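Long-range contact in hydrolase, alpha/beta hydrolase FOLD family (Staphylococcus aureus, PDB 2XMZ), which probably catalyses the elimination of pyruvate that forms 2-succinyl-6-hydroxy-2,4-cyclohexadiene-1-carboxylate in menaquinone biosynthesis: residues I108-K121 and N198-I212. Residues are numbered along the deposited sequence; the frame is centred on the assembly and turned at random.
Sequences ISNLILESTSPGIK and NLWPRLKEIKVPTLI
The indole of Trp200 is sandwiched between Pro118 and Lys121 of 108-121. Pro118 sets CG and CD over one face in a CH-pi contact, CG 3.5 Å from the centroid of the six-membered ring of Trp200 and 14° off its normal; the extended chain of Lys121 runs over the opposite face, CE displaced toward the rim. At the ring edge, Trp200 NE1 gives a bent hydrogen bond (2.7 Å) to Gly119 O, arriving above the carbonyl plane. Pro118 is the main bump: beyond the indole, its CG reaches Leu203 CD1 at 3.7 Å, while its carbonyl O accepts from Leu199 N. Asn198 OD1, closing an Asx turn onto Trp200 N, lies at the indole edge.

At the other end, strands 110-114 and 210-212 pair in parallel, 9° apart, through three backbone bonds. Leu111, with CG anti to the backbone N (chi1 -176°), rests CD2 against Thr210 OG1 and Ile206 CG2, 4.0 Å from the latter; Val208 CB presses on Ser109 O (3.2 Å). On the other sheet face, Ile112 and Leu211 lie side by side.

Strand 84-90 flanks 110-114 on its far side in the central alpha/beta-hydrolase sheet; helix 252-266 covers the Ile112 face, and helix 92-103 meets Leu113 and Leu203 through Leu98.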
loop_
_atom_site.group_PDB
_atom_site.type_symbol
_atom_site.label_atom_id
_atom_site.label_comp_id
_atom_site.label_asym_id
_atom_site.label_seq_id
_atom_site.Cartn_x
_atom_site.Cartn_y
_atom_site.Cartn_z
ATOM N N ILE A 108 -16.118 2.464 2.028
ATOM C CA ILE A 108 -15.616 1.142 1.729
ATOM C C ILE A 108 -16.362 0.096 2.571
ATOM O O ILE A 108 -16.979 0.430 3.585
ATOM C CB ILE A 108 -14.091 1.079 1.896
ATOM C CG1 ILE A 108 -13.650 1.304 3.357
ATOM C CG2 ILE A 108 -13.400 2.096 0.928
ATOM C CD1 ILE A 108 -12.169 0.933 3.559
ATOM N N SER A 109 -16.327 -1.152 2.129
ATOM C CA SER A 109 -16.976 -2.235 2.822
ATOM C C SER A 109 -16.034 -2.907 3.806
ATOM O O SER A 109 -16.429 -3.201 4.920
ATOM C CB SER A 109 -17.503 -3.245 1.821
ATOM O OG SER A 109 -18.766 -2.807 1.358
ATOM N N ASN A 110 -14.794 -3.123 3.376
ATOM C CA ASN A 110 -13.745 -3.777 4.184
ATOM C C ASN A 110 -12.406 -3.094 3.947
ATOM O O ASN A 110 -12.198 -2.414 2.914
ATOM C CB ASN A 110 -13.561 -5.263 3.806
ATOM C CG ASN A 110 -14.843 -6.064 3.896
ATOM O OD1 ASN A 110 -15.310 -6.402 4.983
ATOM N ND2 ASN A 110 -15.397 -6.411 2.747
ATOM N N LEU A 111 -11.480 -3.317 4.874
ATOM C CA LEU A 111 -10.161 -2.721 4.776
ATOM C C LEU A 111 -9.082 -3.764 4.964
ATOM O O LEU A 111 -9.171 -4.600 5.846
ATOM C CB LEU A 111 -10.014 -1.593 5.796
ATOM C CG LEU A 111 -8.714 -0.785 5.781
ATOM C CD1 LEU A 111 -8.516 0.023 4.448
ATOM C CD2 LEU A 111 -8.666 0.127 6.997
ATOM N N ILE A 112 -8.062 -3.738 4.111
ATOM C CA ILE A 112 -6.935 -4.663 4.290
ATOM C C ILE A 112 -5.640 -3.892 4.246
ATOM O O ILE A 112 -5.391 -3.092 3.337
ATOM C CB ILE A 112 -6.889 -5.858 3.280
ATOM C CG1 ILE A 112 -8.195 -6.638 3.307
ATOM C CG2 ILE A 112 -5.756 -6.803 3.670
ATOM C CD1 ILE A 112 -8.378 -7.665 2.125
ATOM N N LEU A 113 -4.815 -4.155 5.249
ATOM C CA LEU A 113 -3.576 -3.442 5.454
ATOM C C LEU A 113 -2.426 -4.439 5.547
ATOM O O LEU A 113 -2.441 -5.344 6.397
ATOM C CB LEU A 113 -3.673 -2.647 6.767
ATOM C CG LEU A 113 -4.882 -1.692 6.849
ATOM C CD1 LEU A 113 -4.926 -1.073 8.230
ATOM C CD2 LEU A 113 -4.809 -0.605 5.795
ATOM N N GLU A 114 -1.424 -4.254 4.698
ATOM C CA GLU A 114 -0.262 -5.108 4.707
ATOM C C GLU A 114 0.957 -4.269 5.014
ATOM O O GLU A 114 1.302 -3.322 4.271
ATOM C CB GLU A 114 -0.065 -5.833 3.367
ATOM C CG GLU A 114 1.210 -6.711 3.360
ATOM C CD GLU A 114 1.686 -7.099 1.966
ATOM O OE1 GLU A 114 1.037 -6.724 0.963
ATOM O OE2 GLU A 114 2.742 -7.762 1.872
ATOM N N SER A 115 1.606 -4.601 6.114
ATOM C CA SER A 115 2.885 -3.977 6.483
ATOM C C SER A 115 2.834 -2.445 6.366
ATOM O O SER A 115 3.641 -1.834 5.672
ATOM C CB SER A 115 3.990 -4.550 5.598
ATOM O OG SER A 115 4.087 -5.944 5.779
ATOM N N THR A 116 1.889 -1.828 7.066
ATOM C CA THR A 116 1.729 -0.377 6.955
ATOM C C THR A 116 1.674 0.270 8.338
ATOM O O THR A 116 1.808 -0.413 9.375
ATOM C CB THR A 116 0.489 -0.026 6.096
ATOM O OG1 THR A 116 0.523 1.345 5.685
ATOM C CG2 THR A 116 -0.852 -0.308 6.817
ATOM N N SER A 117 1.440 1.577 8.350
ATOM C CA SER A 117 1.269 2.304 9.599
ATOM C C SER A 117 0.349 3.505 9.389
ATOM O O SER A 117 0.146 3.957 8.239
ATOM C CB SER A 117 2.624 2.762 10.152
ATOM O OG SER A 117 2.999 3.956 9.527
ATOM N N PRO A 118 -0.237 4.010 10.487
ATOM C CA PRO A 118 -1.097 5.169 10.426
ATOM C C PRO A 118 -0.287 6.460 10.567
ATOM O O PRO A 118 -0.842 7.509 10.871
ATOM C CB PRO A 118 -2.045 4.974 11.634
ATOM C CG PRO A 118 -1.615 3.730 12.298
ATOM C CD PRO A 118 -0.221 3.445 11.842
ATOM N N GLY A 119 1.017 6.362 10.328
ATOM C CA GLY A 119 1.909 7.488 10.403
ATOM C C GLY A 119 2.594 7.551 11.744
ATOM O O GLY A 119 2.558 6.596 12.537
ATOM N N ILE A 120 3.187 8.705 12.013
ATOM C CA ILE A 120 4.058 8.857 13.152
ATOM C C ILE A 120 3.355 9.740 14.179
ATOM O O ILE A 120 2.847 10.812 13.841
ATOM C CB ILE A 120 5.451 9.380 12.692
ATOM C CG1 ILE A 120 6.108 8.340 11.776
ATOM C CG2 ILE A 120 6.356 9.717 13.878
ATOM C CD1 ILE A 120 7.317 8.801 11.059
ATOM N N LYS A 121 3.298 9.248 15.418
ATOM C CA LYS A 121 2.581 9.919 16.495
ATOM C C LYS A 121 3.232 11.219 16.954
ATOM O O LYS A 121 2.586 12.268 16.996
ATOM C CB LYS A 121 2.489 9.009 17.716
ATOM C CG LYS A 121 1.395 7.984 17.685
ATOM C CD LYS A 121 1.038 7.695 19.150
ATOM C CE LYS A 121 0.562 6.291 19.322
ATOM N NZ LYS A 121 0.564 5.929 20.770
ATOM N N ASN A 198 -0.862 12.259 11.672
ATOM C CA ASN A 198 -0.882 11.160 12.636
ATOM C C ASN A 198 -2.307 10.603 12.730
ATOM O O ASN A 198 -3.168 11.190 13.400
ATOM C CB ASN A 198 -0.421 11.680 14.008
ATOM C CG ASN A 198 -0.733 10.719 15.141
ATOM O OD1 ASN A 198 -0.842 9.515 14.935
ATOM N ND2 ASN A 198 -0.857 11.253 16.351
ATOM N N LEU A 199 -2.548 9.467 12.080
ATOM C CA LEU A 199 -3.906 8.879 12.031
ATOM C C LEU A 199 -4.197 7.934 13.199
ATOM O O LEU A 199 -5.282 7.332 13.277
ATOM C CB LEU A 199 -4.148 8.178 10.692
ATOM C CG LEU A 199 -4.091 9.044 9.429
ATOM C CD1 LEU A 199 -4.335 8.149 8.216
ATOM C CD2 LEU A 199 -5.114 10.168 9.469
ATOM N N TRP A 200 -3.228 7.808 14.106
ATOM C CA TRP A 200 -3.361 6.933 15.269
ATOM C C TRP A 200 -4.651 7.200 16.068
ATOM O O TRP A 200 -5.384 6.264 16.360
ATOM C CB TRP A 200 -2.109 7.013 16.159
ATOM C CG TRP A 200 -0.960 6.210 15.602
ATOM C CD1 TRP A 200 0.106 6.689 14.889
ATOM C CD2 TRP A 200 -0.785 4.786 15.682
ATOM N NE1 TRP A 200 0.951 5.653 14.546
ATOM C CE2 TRP A 200 0.424 4.475 15.013
ATOM C CE3 TRP A 200 -1.533 3.742 16.247
ATOM C CZ2 TRP A 200 0.903 3.161 14.900
ATOM C CZ3 TRP A 200 -1.054 2.438 16.131
ATOM C CH2 TRP A 200 0.152 2.163 15.477
ATOM N N PRO A 201 -4.947 8.479 16.395
ATOM C CA PRO A 201 -6.171 8.768 17.162
ATOM C C PRO A 201 -7.495 8.664 16.371
ATOM O O PRO A 201 -8.560 8.708 16.970
ATOM C CB PRO A 201 -5.945 10.194 17.675
ATOM C CG PRO A 201 -5.001 10.804 16.721
ATOM C CD PRO A 201 -4.140 9.699 16.173
ATOM N N ARG A 202 -7.413 8.489 15.053
ATOM C CA ARG A 202 -8.598 8.344 14.195
ATOM C C ARG A 202 -8.851 6.885 13.789
ATOM O O ARG A 202 -9.819 6.603 13.113
ATOM C CB ARG A 202 -8.479 9.237 12.941
ATOM C CG ARG A 202 -8.612 10.763 13.206
ATOM C CD ARG A 202 -9.346 11.463 12.039
ATOM N NE ARG A 202 -9.313 12.926 12.108
ATOM C CZ ARG A 202 -10.185 13.684 12.777
ATOM N NH1 ARG A 202 -10.052 15.009 12.765
ATOM N NH2 ARG A 202 -11.194 13.133 13.462
ATOM N N LEU A 203 -7.972 5.959 14.190
ATOM C CA LEU A 203 -8.161 4.521 13.877
ATOM C C LEU A 203 -9.469 3.946 14.408
ATOM O O LEU A 203 -10.062 3.057 13.779
ATOM C CB LEU A 203 -6.998 3.671 14.417
ATOM C CG LEU A 203 -5.636 3.883 13.754
ATOM C CD1 LEU A 203 -4.629 2.891 14.333
ATOM C CD2 LEU A 203 -5.737 3.779 12.206
ATOM N N LYS A 204 -9.893 4.432 15.577
ATOM C CA LYS A 204 -11.146 4.015 16.179
ATOM C C LYS A 204 -12.369 4.417 15.351
ATOM O O LYS A 204 -13.440 3.870 15.539
ATOM C CB LYS A 204 -11.286 4.515 17.633
ATOM C CG LYS A 204 -11.299 6.016 17.808
ATOM C CD LYS A 204 -11.349 6.353 19.292
ATOM C CE LYS A 204 -10.617 7.624 19.595
ATOM N NZ LYS A 204 -11.254 8.790 18.930
ATOM N N GLU A 205 -12.189 5.343 14.412
ATOM C CA GLU A 205 -13.279 5.765 13.555
ATOM C C GLU A 205 -13.545 4.744 12.467
ATOM O O GLU A 205 -14.591 4.763 11.862
ATOM C CB GLU A 205 -12.958 7.104 12.899
ATOM C CG GLU A 205 -12.484 8.170 13.876
ATOM C CD GLU A 205 -12.443 9.533 13.225
ATOM O OE1 GLU A 205 -12.015 10.496 13.883
ATOM O OE2 GLU A 205 -12.821 9.629 12.039
ATOM N N ILE A 206 -12.595 3.856 12.212
ATOM C CA ILE A 206 -12.719 2.900 11.108
ATOM C C ILE A 206 -13.597 1.759 11.593
ATOM O O ILE A 206 -13.151 0.963 12.387
ATOM C CB ILE A 206 -11.311 2.357 10.677
ATOM C CG1 ILE A 206 -10.432 3.492 10.160
ATOM C CG2 ILE A 206 -11.438 1.246 9.599
ATOM C CD1 ILE A 206 -9.036 3.024 9.837
ATOM N N LYS A 207 -14.839 1.681 11.122
ATOM C CA LYS A 207 -15.781 0.692 11.644
ATOM C C LYS A 207 -15.904 -0.581 10.801
ATOM O O LYS A 207 -16.539 -1.535 11.240
ATOM C CB LYS A 207 -17.185 1.293 11.821
ATOM C CG LYS A 207 -17.259 2.662 12.481
ATOM C CD LYS A 207 -16.630 2.689 13.860
ATOM C CE LYS A 207 -16.826 4.071 14.463
ATOM N NZ LYS A 207 -16.015 4.264 15.691
ATOM N N VAL A 208 -15.330 -0.587 9.596
ATOM C CA VAL A 208 -15.507 -1.709 8.669
ATOM C C VAL A 208 -14.615 -2.875 9.092
ATOM O O VAL A 208 -13.612 -2.667 9.775
ATOM C CB VAL A 208 -15.246 -1.299 7.176
ATOM C CG1 VAL A 208 -16.295 -0.262 6.716
ATOM C CG2 VAL A 208 -13.826 -0.787 6.957
ATOM N N PRO A 209 -14.996 -4.111 8.719
ATOM C CA PRO A 209 -14.087 -5.212 8.996
ATOM C C PRO A 209 -12.707 -4.929 8.399
ATOM O O PRO A 209 -12.609 -4.530 7.239
ATOM C CB PRO A 209 -14.754 -6.400 8.306
ATOM C CG PRO A 209 -16.261 -6.049 8.366
ATOM C CD PRO A 209 -16.307 -4.559 8.205
ATOM N N THR A 210 -11.660 -5.133 9.194
ATOM C CA THR A 210 -10.284 -4.796 8.789
ATOM C C THR A 210 -9.372 -5.995 9.023
ATOM O O THR A 210 -9.376 -6.591 10.122
ATOM C CB THR A 210 -9.772 -3.557 9.553
ATOM O OG1 THR A 210 -10.607 -2.437 9.239
ATOM C CG2 THR A 210 -8.330 -3.194 9.167
ATOM N N LEU A 211 -8.632 -6.387 7.985
ATOM C CA LEU A 211 -7.609 -7.414 8.132
ATOM C C LEU A 211 -6.259 -6.713 8.147
ATOM O O LEU A 211 -5.968 -5.940 7.271
ATOM C CB LEU A 211 -7.637 -8.409 6.969
ATOM C CG LEU A 211 -6.550 -9.499 6.951
ATOM C CD1 LEU A 211 -6.699 -10.511 8.136
ATOM C CD2 LEU A 211 -6.554 -10.225 5.612
ATOM N N ILE A 212 -5.449 -6.989 9.162
ATOM C CA ILE A 212 -4.100 -6.428 9.252
ATOM C C ILE A 212 -3.061 -7.539 9.144
ATOM O O ILE A 212 -3.142 -8.553 9.851
ATOM C CB ILE A 212 -3.919 -5.615 10.555
ATOM C CG1 ILE A 212 -4.914 -4.444 10.585
ATOM C CG2 ILE A 212 -2.472 -5.151 10.702
ATOM C CD1 ILE A 212 -5.291 -3.940 11.990
#